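Local coordinates for periplasmic solute binding protein (Candidatus liberibacter, PDB 4CL2) that probably captures manganese or zinc ions in the periplasm, as a metal-binding solute-binding protein of the ZnuA type, for uptake into the cell, at residues A[105-110]-A[175-180]; A[166-171]-A[182-187]. One frame throughout, in Å; residues are numbered along the deposited sequence.

Overall arrangement
The two contacts adjoin, with centres about 10 Å apart, and their segments alternate along the chain: 105-110, 166-171, 175-180, 182-187. They share one beta-alpha-beta unit, strand 167-170, helix 176-182 and strand 185-188. Contact 2 pairs its two parallel strands. Contact 1 sets the start of its helix against the loop that leads into helix 111-128. Helix and strands meet: L178 packs on F168, L175 on T170, and A179 O probably accepts a hydrogen bond from F184 N. Contact 1 carries the metal ligand H106; in contact 2 the nearest atom of the T170 side chain is about 10 Å from the manganese. The unit thus borders the metal site and supplies another ligand, E172.

Contact 1. Residues A[105-110]-A[175-180]; sequences PHAWMS and LVYLAE. With MN (manganese (II) ion), chain L.
Y177 meets the loop around A107 with the face of its ring. The CA of A107 lies 3.7 Å from the ring centroid in a CH-pi contact, displaced toward the rim. The methyl CB of A107 touches CE2 on the same ring. With chi1 at -64°, CG of Y177 is anti to its own carbonyl carbon; it lies 3.6 Å from A107 CA. The phenol oxygen is held beyond the segments by N104 and I91.

A second apolar contact joins M109 and L175. M109, bent at chi2 and chi3, brings its CE methyl to 4.1 Å from CD2 of L175. L262 and I270 of helix 259-274 pack against M109 and L175 respectively.

The polar link runs through a water. It donates to H106 O at 2.8 Å and accepts from Y177 N at 2.9 Å. This occupies a backbone NH in the first turn of helix 176-182. M109 O comes close to L178 N, but the angle is poor for a bond. S110 OG caps helix 111-128 at N113 N and also bonds D181.

H106 NE2 binds manganese at 2.4 Å, and E172 and D247 complete the three protein ligands. ND1 bonds N104 OD1; with the metal at NE2, this helps to set the ring's rotation. N104 is thus a second-shell residue, and its backbone oxygen also bonds Y177 OH, so phenol and imidazole share one neighbour.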
loop_
_atom_site.group_PDB
_atom_site.type_symbol
_atom_site.label_atom_id
_atom_site.label_comp_id
_atom_site.label_asym_id
_atom_site.label_seq_id
_atom_site.Cartn_x
_atom_site.Cartn_y
_atom_site.Cartn_z
ATOM N N PRO A 105 -3.754 -7.535 1.283
ATOM C CA PRO A 105 -2.764 -6.816 2.067
ATOM C C PRO A 105 -2.685 -5.308 1.913
ATOM O O PRO A 105 -1.980 -4.656 2.656
ATOM C CB PRO A 105 -1.438 -7.416 1.579
ATOM C CG PRO A 105 -1.731 -7.890 0.211
ATOM C CD PRO A 105 -3.148 -8.326 0.188
ATOM N N HIS A 106 -3.412 -4.741 0.953
ATOM C CA HIS A 106 -3.181 -3.389 0.458
ATOM C C HIS A 106 -3.820 -2.298 1.348
ATOM O O HIS A 106 -4.384 -1.334 0.837
ATOM C CB HIS A 106 -3.725 -3.212 -0.932
ATOM C CG HIS A 106 -3.085 -4.134 -1.929
ATOM N ND1 HIS A 106 -3.651 -5.349 -2.278
ATOM C CD2 HIS A 106 -1.999 -3.971 -2.729
ATOM C CE1 HIS A 106 -2.901 -5.928 -3.217
ATOM N NE2 HIS A 106 -1.899 -5.113 -3.501
ATOM N N ALA A 107 -3.641 -2.439 2.630
ATOM C CA ALA A 107 -4.323 -1.549 3.619
ATOM C C ALA A 107 -3.777 -0.136 3.567
ATOM O O ALA A 107 -4.493 0.814 3.993
ATOM C CB ALA A 107 -4.132 -2.130 5.027
ATOM N N TRP A 108 -2.571 0.062 3.047
ATOM C CA TRP A 108 -1.982 1.392 2.941
ATOM C C TRP A 108 -2.631 2.364 1.951
ATOM O O TRP A 108 -2.349 3.544 2.023
ATOM C CB TRP A 108 -0.460 1.328 2.651
ATOM C CG TRP A 108 -0.144 0.662 1.343
ATOM C CD1 TRP A 108 -0.156 1.262 0.108
ATOM C CD2 TRP A 108 0.101 -0.722 1.115
ATOM N NE1 TRP A 108 0.130 0.325 -0.877
ATOM C CE2 TRP A 108 0.263 -0.899 -0.283
ATOM C CE3 TRP A 108 0.215 -1.844 1.955
ATOM C CZ2 TRP A 108 0.578 -2.126 -0.845
ATOM C CZ3 TRP A 108 0.525 -3.063 1.415
ATOM C CH2 TRP A 108 0.704 -3.226 0.005
ATOM N N MET A 109 -3.498 1.827 1.091
ATOM C CA MET A 109 -4.183 2.640 0.069
ATOM C C MET A 109 -5.480 3.199 0.676
ATOM O O MET A 109 -6.567 2.725 0.411
ATOM C CB MET A 109 -4.476 1.863 -1.202
ATOM C CG MET A 109 -3.251 1.379 -1.926
ATOM S SD MET A 109 -2.118 2.650 -2.455
ATOM C CE MET A 109 -3.140 3.685 -3.518
ATOM N N SER A 110 -5.320 4.117 1.616
ATOM C CA SER A 110 -6.416 4.621 2.413
ATOM C C SER A 110 -5.874 5.768 3.257
ATOM O O SER A 110 -4.792 5.696 3.848
ATOM C CB SER A 110 -7.015 3.532 3.320
ATOM O OG SER A 110 -7.661 3.994 4.498
ATOM N N LEU A 175 -7.212 -1.615 -4.502
ATOM C CA LEU A 175 -7.922 -0.409 -3.985
ATOM C C LEU A 175 -9.056 -0.761 -3.073
ATOM O O LEU A 175 -9.891 0.133 -2.741
ATOM C CB LEU A 175 -8.470 0.525 -5.100
ATOM C CG LEU A 175 -7.410 1.115 -6.028
ATOM C CD1 LEU A 175 -8.043 2.019 -7.077
ATOM C CD2 LEU A 175 -6.275 1.819 -5.307
ATOM N N VAL A 176 -9.140 -2.002 -2.598
ATOM C CA VAL A 176 -10.305 -2.397 -1.811
ATOM C C VAL A 176 -10.397 -1.594 -0.501
ATOM O O VAL A 176 -11.527 -1.273 -0.070
ATOM C CB VAL A 176 -10.393 -3.884 -1.543
ATOM C CG1 VAL A 176 -10.493 -4.627 -2.871
ATOM C CG2 VAL A 176 -9.198 -4.402 -0.736
ATOM N N TYR A 177 -9.263 -1.307 0.118
ATOM C CA TYR A 177 -9.260 -0.437 1.307
ATOM C C TYR A 177 -9.579 1.027 1.026
ATOM O O TYR A 177 -10.265 1.689 1.866
ATOM C CB TYR A 177 -7.978 -0.574 2.082
ATOM C CG TYR A 177 -7.763 -1.966 2.666
ATOM C CD1 TYR A 177 -7.124 -2.987 1.911
ATOM C CD2 TYR A 177 -8.186 -2.289 3.949
ATOM C CE1 TYR A 177 -6.934 -4.260 2.441
ATOM C CE2 TYR A 177 -7.993 -3.545 4.473
ATOM C CZ TYR A 177 -7.348 -4.549 3.719
ATOM O OH TYR A 177 -7.191 -5.795 4.280
ATOM N N LEU A 178 -9.110 1.575 -0.104
ATOM C CA LEU A 178 -9.522 2.889 -0.542
ATOM C C LEU A 178 -11.043 2.972 -0.736
ATOM O O LEU A 178 -11.696 3.942 -0.365
ATOM C CB LEU A 178 -8.814 3.296 -1.819
ATOM C CG LEU A 178 -8.926 4.765 -2.176
ATOM C CD1 LEU A 178 -8.234 5.595 -1.115
ATOM C CD2 LEU A 178 -8.344 5.042 -3.533
ATOM N N ALA A 179 -11.615 1.970 -1.433
ATOM C CA ALA A 179 -13.035 1.897 -1.659
ATOM C C ALA A 179 -13.821 1.934 -0.340
ATOM O O ALA A 179 -14.819 2.645 -0.207
ATOM C CB ALA A 179 -13.385 0.612 -2.447
ATOM N N GLU A 180 -13.360 1.174 0.650
ATOM C CA GLU A 180 -14.036 1.108 1.955
ATOM C C GLU A 180 -13.901 2.439 2.726
ATOM O O GLU A 180 -14.815 2.831 3.426
ATOM C CB GLU A 180 -13.483 -0.073 2.774
ATOM C CG GLU A 180 -14.258 -0.395 4.061
ATOM C CD GLU A 180 -13.826 0.447 5.252
ATOM O OE1 GLU A 180 -12.771 1.071 5.168
ATOM O OE2 GLU A 180 -14.614 0.547 6.222
HETATM MN MN MN L . 0.018 -6.141 -4.526
HETATM O O HOH W 1 -6.550 -1.064 -0.957
#

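Contact 2. Residues A[166-171]-A[182-187]; sequences RWFVTS and FGFKSL
The side chain of R166 crosses that of F184 at about a right angle. Its CB sits over one face of the F184 ring, 3.9 Å from the centroid. CG continues across the same ring, near CE2 and CZ. The chain then bends at chi3 (74°), and NE makes a weak bond to G183 O. At the tip, NH2 gives G183 O a straighter bond of 3.0 Å, with the acceptor almost in the guanidinium plane but the donor well above the carbonyl plane. F184 CE1 lies over one guanidinium face, the guanidinium and F184 ring planes being 38° apart. NH2 also forms a salt bridge with E159.

The opposite face of F184 takes F168 in an offset stack, centroids 4.4 Å apart and planes at 12°. The two strands are the parallel pair of a right-handed beta-alpha-beta crossover, with helix 176-182 as the connection. R166 O accepts from K185 N, F168 N gives to K185 O, and F168 O accepts from L187 N; T170 N bonds L187 O.

The sheet face bearing W167, V169 and L187 also carries K185. Its CB lies over the six-membered ring of W167, and its NZ makes an off-centre cation-pi contact, 4.0 Å from the five-membered ring's centroid. T170 OG1 bonds E172 O and a water; a bridge on to S186 OG, which has two conformers, is doubtful.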
loop_
_atom_site.group_PDB
_atom_site.type_symbol
_atom_site.label_atom_id
_atom_site.label_comp_id
_atom_site.label_asym_id
_atom_site.label_seq_id
_atom_site.Cartn_x
_atom_site.Cartn_y
_atom_site.Cartn_z
ATOM N N ARG A 166 -19.612 5.439 -8.683
ATOM C CA ARG A 166 -18.728 5.192 -7.557
ATOM C C ARG A 166 -18.108 3.757 -7.551
ATOM O O ARG A 166 -18.396 2.902 -6.718
ATOM C CB ARG A 166 -19.412 5.509 -6.251
ATOM C CG ARG A 166 -19.757 7.021 -6.162
ATOM C CD ARG A 166 -20.754 7.360 -5.048
ATOM N NE ARG A 166 -20.064 7.263 -3.816
ATOM C CZ ARG A 166 -19.427 8.251 -3.146
ATOM N NH1 ARG A 166 -19.429 9.517 -3.482
ATOM N NH2 ARG A 166 -18.796 7.879 -2.094
ATOM N N TRP A 167 -17.250 3.558 -8.509
ATOM C CA TRP A 167 -16.573 2.271 -8.750
ATOM C C TRP A 167 -15.117 2.539 -8.929
ATOM O O TRP A 167 -14.741 3.446 -9.705
ATOM C CB TRP A 167 -17.065 1.649 -10.029
ATOM C CG TRP A 167 -18.434 1.143 -9.940
ATOM C CD1 TRP A 167 -19.568 1.783 -10.302
ATOM C CD2 TRP A 167 -18.822 -0.129 -9.459
ATOM N NE1 TRP A 167 -20.636 1.004 -10.051
ATOM C CE2 TRP A 167 -20.208 -0.183 -9.523
ATOM C CE3 TRP A 167 -18.127 -1.225 -8.970
ATOM C CZ2 TRP A 167 -20.928 -1.304 -9.141
ATOM C CZ3 TRP A 167 -18.843 -2.343 -8.588
ATOM C CH2 TRP A 167 -20.217 -2.369 -8.665
ATOM N N PHE A 168 -14.289 1.748 -8.261
ATOM C CA PHE A 168 -12.820 1.772 -8.456
ATOM C C PHE A 168 -12.538 0.411 -9.118
ATOM O O PHE A 168 -12.737 -0.613 -8.458
ATOM C CB PHE A 168 -12.028 1.833 -7.181
ATOM C CG PHE A 168 -12.086 3.143 -6.469
ATOM C CD1 PHE A 168 -12.366 4.331 -7.142
ATOM C CD2 PHE A 168 -11.854 3.177 -5.103
ATOM C CE1 PHE A 168 -12.401 5.517 -6.414
ATOM C CE2 PHE A 168 -11.894 4.371 -4.402
ATOM C CZ PHE A 168 -12.168 5.531 -5.074
ATOM N N VAL A 169 -12.150 0.420 -10.384
ATOM C CA VAL A 169 -11.903 -0.844 -11.162
ATOM C C VAL A 169 -10.443 -0.946 -11.622
ATOM O O VAL A 169 -9.925 -0.083 -12.286
ATOM C CB VAL A 169 -12.822 -0.951 -12.376
ATOM C CG1 VAL A 169 -12.641 -2.287 -13.127
ATOM C CG2 VAL A 169 -14.269 -0.796 -11.917
ATOM N N THR A 170 -9.795 -1.977 -11.156
ATOM C CA THR A 170 -8.355 -2.085 -11.293
ATOM C C THR A 170 -8.037 -3.498 -11.762
ATOM O O THR A 170 -8.944 -4.313 -11.973
ATOM C CB THR A 170 -7.608 -1.825 -10.002
ATOM O OG1 THR A 170 -8.106 -2.724 -9.028
ATOM C CG2 THR A 170 -7.787 -0.407 -9.519
ATOM N N SER A 171 -6.749 -3.768 -11.942
ATOM C CA SER A 171 -6.342 -5.087 -12.426
ATOM C C SER A 171 -6.157 -5.962 -11.164
ATOM O O SER A 171 -6.915 -6.932 -10.994
ATOM C CB SER A 171 -5.026 -4.958 -13.260
ATOM O OG SER A 171 -5.341 -4.233 -14.457
ATOM N N PHE A 182 -13.534 5.519 1.340
ATOM C CA PHE A 182 -14.181 6.630 0.656
ATOM C C PHE A 182 -15.634 6.342 0.326
ATOM O O PHE A 182 -16.341 7.248 -0.178
ATOM C CB PHE A 182 -13.433 7.081 -0.615
ATOM C CG PHE A 182 -12.094 7.687 -0.381
ATOM C CD1 PHE A 182 -11.592 7.918 0.916
ATOM C CD2 PHE A 182 -11.341 8.144 -1.450
ATOM C CE1 PHE A 182 -10.355 8.485 1.122
ATOM C CE2 PHE A 182 -10.118 8.737 -1.244
ATOM C CZ PHE A 182 -9.639 8.913 0.022
ATOM N N GLY A 183 -16.097 5.078 0.497
ATOM C CA GLY A 183 -17.446 4.710 0.157
ATOM C C GLY A 183 -17.713 4.446 -1.317
ATOM O O GLY A 183 -18.699 4.896 -1.875
ATOM N N PHE A 184 -16.810 3.705 -1.945
ATOM C CA PHE A 184 -16.920 3.303 -3.355
ATOM C C PHE A 184 -17.014 1.784 -3.400
ATOM O O PHE A 184 -16.606 1.064 -2.469
ATOM C CB PHE A 184 -15.685 3.771 -4.165
ATOM C CG PHE A 184 -15.767 5.181 -4.613
ATOM C CD1 PHE A 184 -15.848 6.198 -3.642
ATOM C CD2 PHE A 184 -15.705 5.541 -5.944
ATOM C CE1 PHE A 184 -15.940 7.528 -3.999
ATOM C CE2 PHE A 184 -15.826 6.875 -6.304
ATOM C CZ PHE A 184 -15.939 7.861 -5.346
ATOM N N LYS A 185 -17.510 1.278 -4.504
ATOM C CA LYS A 185 -17.432 -0.181 -4.762
ATOM C C LYS A 185 -16.179 -0.505 -5.577
ATOM O O LYS A 185 -15.702 0.376 -6.260
ATOM C CB LYS A 185 -18.666 -0.590 -5.550
ATOM C CG LYS A 185 -19.967 -0.430 -4.755
ATOM C CD LYS A 185 -21.081 0.131 -5.652
ATOM C CE LYS A 185 -21.077 1.666 -5.700
ATOM N NZ LYS A 185 -21.755 2.176 -6.926
ATOM N N SER A 186 -15.585 -1.697 -5.442
ATOM C CA SER A 186 -14.300 -2.041 -6.171
ATOM C C SER A 186 -14.661 -3.301 -7.030
ATOM O O SER A 186 -15.587 -4.134 -6.722
ATOM C CB SER A 186 -12.960 -2.232 -5.276
ATOM O OG SER A 186 -11.642 -1.620 -5.766
ATOM N N LEU A 187 -13.993 -3.372 -8.152
ATOM C CA LEU A 187 -14.027 -4.515 -9.059
ATOM C C LEU A 187 -12.599 -4.663 -9.522
ATOM O O LEU A 187 -11.884 -3.668 -9.620
ATOM C CB LEU A 187 -14.882 -4.255 -10.274
ATOM C CG LEU A 187 -16.328 -4.701 -10.397
ATOM C CD1 LEU A 187 -16.741 -4.358 -11.831
ATOM C CD2 LEU A 187 -16.464 -6.201 -10.152
HETATM O O HOH W 2 -9.110 -2.839 -6.166
#